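Local coordinates for protein dipeptidase AC. Metallo peptidase. MEROPS family M19 (Rhodobacter sphaeroides, PDB 3LY0) that probably hydrolyses dipeptides as a zinc-dependent metallodipeptidase, and here holds two zinc ions and a phosphinate mimic of L-Ala-D-Ala, at residues G52-A64 with I87-A100. Numbering follows the deposited sequence.
Sequences GGFFAIYVPSPQA and IRAEQAQPVALAMA. With LY0 ((2R)-3-[(R)-[(1R)-1-aminoethyl](hydroxy)phosphoryl]-2-methylpropanoic acid), chain C.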
loop_
_atom_site.group_PDB
_atom_site.type_symbol
_atom_site.label_atom_id
_atom_site.label_comp_id
_atom_site.label_asym_id
_atom_site.label_seq_id
_atom_site.Cartn_x
_atom_site.Cartn_y
_atom_site.Cartn_z
ATOM N N GLY A 52 13.250 2.062 -0.312
ATOM C CA GLY A 52 12.503 1.756 0.890
ATOM C C GLY A 52 11.018 1.826 0.611
ATOM O O GLY A 52 10.585 2.098 -0.509
ATOM N N GLY A 53 10.229 1.587 1.652
ATOM C CA GLY A 53 8.790 1.658 1.497
ATOM C C GLY A 53 8.015 1.317 2.747
ATOM O O GLY A 53 8.584 1.043 3.812
ATOM N N PHE A 54 6.690 1.352 2.603
ATOM C CA PHE A 54 5.794 0.878 3.645
ATOM C C PHE A 54 5.719 -0.646 3.562
ATOM O O PHE A 54 5.389 -1.197 2.496
ATOM C CB PHE A 54 4.374 1.414 3.428
ATOM C CG PHE A 54 4.214 2.907 3.600
ATOM C CD1 PHE A 54 3.571 3.423 4.724
ATOM C CD2 PHE A 54 4.630 3.792 2.611
ATOM C CE1 PHE A 54 3.377 4.798 4.868
ATOM C CE2 PHE A 54 4.431 5.155 2.742
ATOM C CZ PHE A 54 3.809 5.663 3.872
ATOM N N PHE A 55 5.995 -1.302 4.687
ATOM C CA PHE A 55 5.897 -2.755 4.815
ATOM C C PHE A 55 4.628 -3.100 5.583
ATOM O O PHE A 55 4.521 -2.828 6.776
ATOM C CB PHE A 55 7.150 -3.304 5.516
ATOM C CG PHE A 55 8.367 -3.300 4.638
ATOM C CD1 PHE A 55 8.802 -4.470 4.025
ATOM C CD2 PHE A 55 9.051 -2.117 4.396
ATOM C CE1 PHE A 55 9.912 -4.461 3.176
ATOM C CE2 PHE A 55 10.152 -2.097 3.544
ATOM C CZ PHE A 55 10.581 -3.265 2.945
ATOM N N ALA A 56 3.666 -3.675 4.872
ATOM C CA ALA A 56 2.354 -3.936 5.437
ATOM C C ALA A 56 2.312 -5.171 6.311
ATOM O O ALA A 56 2.810 -6.240 5.940
ATOM C CB ALA A 56 1.319 -4.054 4.319
ATOM N N ILE A 57 1.689 -4.995 7.471
ATOM C CA ILE A 57 1.238 -6.086 8.317
ATOM C C ILE A 57 -0.228 -6.290 7.963
ATOM O O ILE A 57 -1.058 -5.422 8.222
ATOM C CB ILE A 57 1.374 -5.703 9.798
ATOM C CG1 ILE A 57 2.853 -5.524 10.172
ATOM C CG2 ILE A 57 0.671 -6.726 10.697
ATOM C CD1 ILE A 57 3.065 -4.811 11.475
ATOM N N TYR A 58 -0.535 -7.427 7.350
ATOM C CA TYR A 58 -1.878 -7.721 6.872
ATOM C C TYR A 58 -2.234 -9.126 7.321
ATOM O O TYR A 58 -1.455 -10.048 7.117
ATOM C CB TYR A 58 -1.933 -7.584 5.343
ATOM C CG TYR A 58 -2.794 -8.605 4.631
ATOM C CD1 TYR A 58 -4.181 -8.480 4.590
ATOM C CD2 TYR A 58 -2.215 -9.687 3.987
ATOM C CE1 TYR A 58 -4.961 -9.421 3.941
ATOM C CE2 TYR A 58 -2.981 -10.621 3.325
ATOM C CZ TYR A 58 -4.350 -10.491 3.309
ATOM O OH TYR A 58 -5.101 -11.438 2.639
ATOM N N VAL A 59 -3.398 -9.275 7.951
ATOM C CA VAL A 59 -3.822 -10.558 8.501
ATOM C C VAL A 59 -4.706 -11.281 7.488
ATOM O O VAL A 59 -5.800 -10.817 7.175
ATOM C CB VAL A 59 -4.599 -10.361 9.828
ATOM C CG1 VAL A 59 -5.124 -11.695 10.353
ATOM C CG2 VAL A 59 -3.721 -9.679 10.856
ATOM N N PRO A 60 -4.233 -12.422 6.954
ATOM C CA PRO A 60 -5.055 -13.128 5.958
ATOM C C PRO A 60 -6.262 -13.836 6.563
ATOM O O PRO A 60 -6.210 -14.310 7.697
ATOM C CB PRO A 60 -4.096 -14.181 5.388
ATOM C CG PRO A 60 -2.719 -13.719 5.780
ATOM C CD PRO A 60 -2.882 -12.991 7.072
ATOM N N SER A 61 -7.337 -13.914 5.781
ATOM C CA SER A 61 -8.507 -14.716 6.125
ATOM C C SER A 61 -8.245 -16.182 5.790
ATOM O O SER A 61 -7.325 -16.489 5.029
ATOM C CB SER A 61 -9.723 -14.228 5.334
ATOM O OG SER A 61 -10.233 -13.021 5.864
ATOM N N PRO A 62 -9.062 -17.098 6.348
ATOM C CA PRO A 62 -8.869 -18.534 6.098
ATOM C C PRO A 62 -8.858 -18.873 4.607
ATOM O O PRO A 62 -8.044 -19.698 4.173
ATOM C CB PRO A 62 -10.069 -19.172 6.801
ATOM C CG PRO A 62 -10.380 -18.218 7.918
ATOM C CD PRO A 62 -10.142 -16.849 7.317
ATOM N N GLN A 63 -9.750 -18.253 3.837
ATOM C CA GLN A 63 -9.636 -18.250 2.388
ATOM C C GLN A 63 -8.796 -17.026 2.049
ATOM O O GLN A 63 -9.323 -15.920 1.962
ATOM C CB GLN A 63 -11.007 -18.108 1.720
ATOM C CG GLN A 63 -11.988 -19.249 1.951
ATOM C CD GLN A 63 -13.400 -18.896 1.490
ATOM O OE1 GLN A 63 -13.671 -18.781 0.288
ATOM N NE2 GLN A 63 -14.306 -18.724 2.446
ATOM N N ALA A 64 -7.495 -17.216 1.875
ATOM C CA ALA A 64 -6.606 -16.074 1.683
ATOM C C ALA A 64 -6.882 -15.373 0.354
ATOM O O ALA A 64 -7.543 -15.927 -0.530
ATOM C CB ALA A 64 -5.157 -16.505 1.773
ATOM N N ILE A 87 -12.470 -10.542 11.507
ATOM C CA ILE A 87 -11.503 -11.164 12.406
ATOM C C ILE A 87 -11.354 -10.242 13.608
ATOM O O ILE A 87 -11.150 -9.037 13.448
ATOM C CB ILE A 87 -10.135 -11.362 11.714
ATOM C CG1 ILE A 87 -10.276 -12.253 10.479
ATOM C CG2 ILE A 87 -9.113 -11.964 12.683
ATOM C CD1 ILE A 87 -9.007 -12.349 9.653
ATOM N N ARG A 88 -11.509 -10.789 14.813
ATOM C CA ARG A 88 -11.434 -9.970 16.015
ATOM C C ARG A 88 -10.006 -9.912 16.548
ATOM O O ARG A 88 -9.152 -10.701 16.133
ATOM C CB ARG A 88 -12.389 -10.491 17.094
ATOM C CG ARG A 88 -13.854 -10.482 16.665
ATOM C CD ARG A 88 -14.301 -9.103 16.186
ATOM N NE ARG A 88 -14.483 -8.173 17.295
ATOM C CZ ARG A 88 -15.609 -8.057 17.993
ATOM N NH1 ARG A 88 -15.685 -7.182 18.988
ATOM N NH2 ARG A 88 -16.658 -8.813 17.695
ATOM N N ALA A 89 -9.764 -8.981 17.461
ATOM C CA ALA A 89 -8.417 -8.739 17.979
ATOM C C ALA A 89 -7.723 -9.978 18.563
ATOM O O ALA A 89 -6.535 -10.199 18.320
ATOM C CB ALA A 89 -8.421 -7.576 18.988
ATOM N N GLU A 90 -8.455 -10.787 19.324
ATOM C CA GLU A 90 -7.860 -11.976 19.926
ATOM C C GLU A 90 -7.188 -12.889 18.894
ATOM O O GLU A 90 -6.136 -13.475 19.163
ATOM C CB GLU A 90 -8.921 -12.741 20.722
ATOM C CG GLU A 90 -8.420 -13.992 21.422
ATOM C CD GLU A 90 -9.538 -14.718 22.148
ATOM O OE1 GLU A 90 -9.642 -14.576 23.385
ATOM O OE2 GLU A 90 -10.327 -15.417 21.476
ATOM N N GLN A 91 -7.784 -13.003 17.708
ATOM C CA GLN A 91 -7.226 -13.835 16.653
ATOM C C GLN A 91 -6.211 -13.088 15.782
ATOM O O GLN A 91 -5.245 -13.675 15.290
ATOM C CB GLN A 91 -8.349 -14.387 15.761
ATOM C CG GLN A 91 -9.110 -15.556 16.378
ATOM C CD GLN A 91 -9.834 -15.172 17.652
ATOM O OE1 GLN A 91 -10.701 -14.294 17.651
ATOM N NE2 GLN A 91 -9.474 -15.825 18.760
ATOM N N ALA A 92 -6.436 -11.791 15.583
ATOM C CA ALA A 92 -5.567 -11.006 14.713
ATOM C C ALA A 92 -4.245 -10.669 15.390
ATOM O O ALA A 92 -3.206 -10.576 14.732
ATOM C CB ALA A 92 -6.277 -9.727 14.255
ATOM N N GLN A 93 -4.276 -10.488 16.708
ATOM C CA GLN A 93 -3.082 -10.005 17.403
ATOM C C GLN A 93 -1.837 -10.886 17.279
ATOM O O GLN A 93 -0.760 -10.371 17.008
ATOM C CB GLN A 93 -3.385 -9.621 18.858
ATOM C CG GLN A 93 -4.103 -8.287 18.929
ATOM C CD GLN A 93 -4.512 -7.879 20.318
ATOM O OE1 GLN A 93 -4.546 -8.696 21.243
ATOM N NE2 GLN A 93 -4.839 -6.600 20.479
ATOM N N PRO A 94 -1.972 -12.207 17.450
ATOM C CA PRO A 94 -0.780 -13.049 17.291
ATOM C C PRO A 94 -0.194 -12.964 15.876
ATOM O O PRO A 94 1.027 -13.026 15.693
ATOM C CB PRO A 94 -1.308 -14.462 17.591
ATOM C CG PRO A 94 -2.499 -14.232 18.471
ATOM C CD PRO A 94 -3.129 -12.960 17.971
ATOM N N VAL A 95 -1.053 -12.802 14.873
ATOM C CA VAL A 95 -0.567 -12.769 13.494
ATOM C C VAL A 95 0.146 -11.440 13.254
ATOM O O VAL A 95 1.231 -11.408 12.664
ATOM C CB VAL A 95 -1.706 -12.986 12.457
ATOM C CG1 VAL A 95 -1.156 -12.883 11.045
ATOM C CG2 VAL A 95 -2.360 -14.345 12.659
ATOM N N ALA A 96 -0.448 -10.351 13.733
ATOM C CA ALA A 96 0.144 -9.029 13.578
ATOM C C ALA A 96 1.465 -8.960 14.345
ATOM O O ALA A 96 2.440 -8.367 13.869
ATOM C CB ALA A 96 -0.809 -7.947 14.064
ATOM N N LEU A 97 1.502 -9.539 15.547
ATOM C CA LEU A 97 2.762 -9.605 16.292
ATOM C C LEU A 97 3.816 -10.412 15.539
ATOM O O LEU A 97 4.981 -10.031 15.525
ATOM C CB LEU A 97 2.561 -10.172 17.700
ATOM C CG LEU A 97 1.869 -9.259 18.711
ATOM C CD1 LEU A 97 1.713 -9.991 20.033
ATOM C CD2 LEU A 97 2.662 -7.970 18.920
ATOM N N ALA A 98 3.423 -11.528 14.931
ATOM C CA ALA A 98 4.373 -12.322 14.161
ATOM C C ALA A 98 4.990 -11.479 13.052
ATOM O O ALA A 98 6.203 -11.476 12.857
ATOM C CB ALA A 98 3.699 -13.566 13.587
ATOM N N MET A 99 4.155 -10.755 12.316
ATOM C CA MET A 99 4.649 -10.000 11.175
ATOM C C MET A 99 5.495 -8.800 11.626
ATOM O O MET A 99 6.547 -8.515 11.052
ATOM C CB MET A 99 3.478 -9.580 10.277
ATOM C CG MET A 99 2.686 -10.799 9.747
ATOM S SD MET A 99 1.215 -10.436 8.724
ATOM C CE MET A 99 1.978 -10.129 7.136
ATOM N N ALA A 100 5.050 -8.101 12.669
ATOM C CA ALA A 100 5.869 -7.021 13.228
ATOM C C ALA A 100 7.216 -7.558 13.715
ATOM O O ALA A 100 8.241 -6.904 13.557
ATOM C CB ALA A 100 5.136 -6.311 14.373
HETATM P P LY0 C . -3.332 -6.548 -0.976
HETATM C C1 LY0 C . -3.714 -9.163 -0.073
HETATM N N1 LY0 C . -2.291 -7.623 1.251
HETATM C C2 LY0 C . -2.725 -8.017 -0.078
HETATM C C4 LY0 C . -3.505 -6.922 -2.766
HETATM C C5 LY0 C . -4.811 -6.510 -3.386
HETATM C C6 LY0 C . -5.215 -5.107 -3.023
HETATM C C7 LY0 C . -4.939 -6.839 -4.851
HETATM O O31 LY0 C . -2.309 -5.467 -0.717
HETATM O O32 LY0 C . -4.695 -6.100 -0.350
HETATM O O61 LY0 C . -6.487 -4.704 -3.270
HETATM O O62 LY0 C . -4.424 -4.321 -2.474
#
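Ile57 and Val59 supply most of the apolar surface that segment 52-64 lays on helix 89-100. Ile57 spreads two branches over the helix: CG2 sits 3.7 Å from Ala96 CA, while CD1 reaches Ala100 CB at 3.9 Å. Met99 CB packs on Ile57 CG2 at 4.0 Å, the two chains passing each other in opposed senses. Both Val59 methyls touch CG1 of Val95, one turn before Met99, with Val59 CG2 at 4.1 Å from Val95 CG1. Val59 CG1 also reaches Ile87 CD1, a methyl that touches Pro60 O and Ser61 OG; Arg168 hydrogen-bonds to that hydroxyl and to Val59 O. No hydrogen bond joins the segments. Instead, the extended chi2 of Met99 (177°) carries its SD to 3.1 Å from Tyr58 O, which lies almost on the extension of the CG-SD bond, consistent with a chalcogen-type contact. The bend at chi3 (81°) turns Met99 CE beside the same oxygen. Sulfur and methyl thus cover the buried Tyr58 N and O, neither of which has a hydrogen-bond partner. The Tyr58 side chain leaves the helix for the inhibitor: LY0 N1 lies 3.4 Å from Tyr58 CD2, over one ring face and offset toward the rim, while Pro60 N backs the opposite face. Tyr58 OH is hydrogen-bonded to His65. A leucine in place of Tyr58 would probably leave His65 without this hydroxyl partner and the inhibitor's amino group without this ring face beside it. Strand and helix axes approach to 8.7 Å and run nearly antiparallel (152°), the strand-to-helix packing of a TIM-barrel fold, with the active-site pocket at the strand's C-terminal end.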